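Putative capsid protein of prophage (Escherichia coli CFT073, PDB 3BQW) probably serves as the major capsid protein of a prophage, its copies presumably assembling into the phage head shell. Local coordinates at residues I82-M87 with H332-Q336. Residue numbers count along the deposited sequence, not the author numbering.
Sequences IKPGYM and HSAPQ
A single antiparallel bridge can dock a loop onto a strand while water continues the pairing, as residues 82-87 and 332-336 illustrate. Met87 and Ser333 form a hydrogen-bonded pair, CA atoms 5.2 Å apart: Met87 N donates to Ser333 O (2.8 Å) and Ser333 N to Met87 O (2.9 Å). Met87 O also receives a CA-H...O contact from His332 CA at 3.3 Å. Beyond the bridge, direct backbone pairing gives way to two waters. One accepts from Gly85 N (2.9 Å) and lies 2.8 Å from Pro335 O and 2.7 Å from Gln336 OE1; the other lies 2.6 Å from Gly85 O and 2.9 Å from Pro335 O. The loop stays extended throughout, and the end-to-end directions of 82-87 and 332-336 lie 144° apart, roughly antiparallel. Ala334 points its CB into the interface, 3.8 Å from both Pro84 CG and Tyr86 CD1, and Ile82 CG2 meets Gln336 CG at 4.2 Å. Tyr86, chi1 t, brings its ring back over the strand, one face covering Ser333 O; its hydroxyl is hydrogen-bonded to the backbone N of Met299. The contact thus joins the loop between strands 81-82 and 90-92 to strand 327-338, which also pairs with strand 292-295, while Ser333 and Pro335 pack against Ile132 of helix 113-146.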
# COMPACT_ATOMS: atom_id res chain seq x y z
N ILE A 82 -2.09 18.34 4.94
CA ILE A 82 -1.70 17.06 5.53
C ILE A 82 -0.17 16.97 5.53
O ILE A 82 0.46 17.16 4.50
CB ILE A 82 -2.27 15.86 4.72
CG1 ILE A 82 -3.80 15.95 4.58
CG2 ILE A 82 -1.82 14.52 5.34
CD1 ILE A 82 -4.57 15.72 5.82
N LYS A 83 0.41 16.65 6.68
CA LYS A 83 1.85 16.45 6.78
C LYS A 83 2.15 14.96 6.56
O LYS A 83 1.73 14.13 7.33
CB LYS A 83 2.36 16.96 8.14
CG LYS A 83 3.90 16.83 8.37
CD LYS A 83 4.82 17.74 7.50
CE LYS A 83 6.20 17.11 7.23
NZ LYS A 83 6.22 15.62 6.78
N PRO A 84 2.81 14.61 5.45
CA PRO A 84 3.11 13.19 5.23
C PRO A 84 4.25 12.64 6.12
O PRO A 84 5.07 13.38 6.61
CB PRO A 84 3.50 13.15 3.77
CG PRO A 84 4.13 14.49 3.54
CD PRO A 84 3.28 15.45 4.33
N GLY A 85 4.25 11.33 6.34
CA GLY A 85 5.35 10.66 6.99
C GLY A 85 6.53 10.61 6.03
O GLY A 85 6.46 10.00 4.98
N TYR A 86 7.61 11.29 6.39
CA TYR A 86 8.80 11.34 5.56
C TYR A 86 9.63 10.09 5.78
O TYR A 86 9.93 9.72 6.91
CB TYR A 86 9.62 12.58 5.86
CG TYR A 86 10.58 12.94 4.76
CD1 TYR A 86 10.17 13.76 3.72
CD2 TYR A 86 11.91 12.49 4.78
CE1 TYR A 86 11.04 14.11 2.73
CE2 TYR A 86 12.79 12.84 3.78
CZ TYR A 86 12.35 13.66 2.75
OH TYR A 86 13.19 14.05 1.73
N MET A 87 10.00 9.46 4.67
CA MET A 87 10.78 8.24 4.67
C MET A 87 12.11 8.44 3.94
O MET A 87 12.18 9.15 2.90
CB MET A 87 9.98 7.12 3.99
CG MET A 87 8.59 6.81 4.54
SD MET A 87 7.80 5.39 3.66
CE MET A 87 8.77 4.16 4.46
N HIS A 332 14.58 8.81 -0.62
CA HIS A 332 13.62 9.71 0.01
C HIS A 332 12.25 9.60 -0.63
O HIS A 332 12.12 9.50 -1.84
CB HIS A 332 14.10 11.16 -0.11
CG HIS A 332 15.31 11.47 0.71
ND1 HIS A 332 16.51 10.83 0.53
CD2 HIS A 332 15.49 12.33 1.73
CE1 HIS A 332 17.39 11.31 1.40
NE2 HIS A 332 16.79 12.21 2.15
N SER A 333 11.22 9.62 0.21
CA SER A 333 9.80 9.65 -0.23
C SER A 333 8.88 10.10 0.91
O SER A 333 9.13 9.79 2.07
CB SER A 333 9.36 8.26 -0.71
OG SER A 333 8.16 8.33 -1.45
N ALA A 334 7.79 10.80 0.56
CA ALA A 334 6.82 11.29 1.55
C ALA A 334 5.40 11.04 1.06
O ALA A 334 4.66 11.97 0.81
CB ALA A 334 7.05 12.81 1.84
N PRO A 335 5.02 9.77 0.93
CA PRO A 335 3.71 9.36 0.43
C PRO A 335 2.60 9.34 1.48
O PRO A 335 2.85 9.04 2.66
CB PRO A 335 3.96 7.93 -0.06
CG PRO A 335 5.00 7.41 0.90
CD PRO A 335 5.86 8.59 1.24
N GLN A 336 1.39 9.64 1.03
CA GLN A 336 0.18 9.53 1.83
C GLN A 336 -1.00 9.18 0.91
O GLN A 336 -1.30 9.95 -0.01
CB GLN A 336 -0.13 10.88 2.49
CG GLN A 336 -1.42 10.89 3.33
CD GLN A 336 -1.44 9.81 4.39
OE1 GLN A 336 -0.48 9.66 5.15
NE2 GLN A 336 -2.55 9.05 4.47
O HOH W 1 2.20 9.60 5.36
O HOH W 2 4.87 8.02 4.44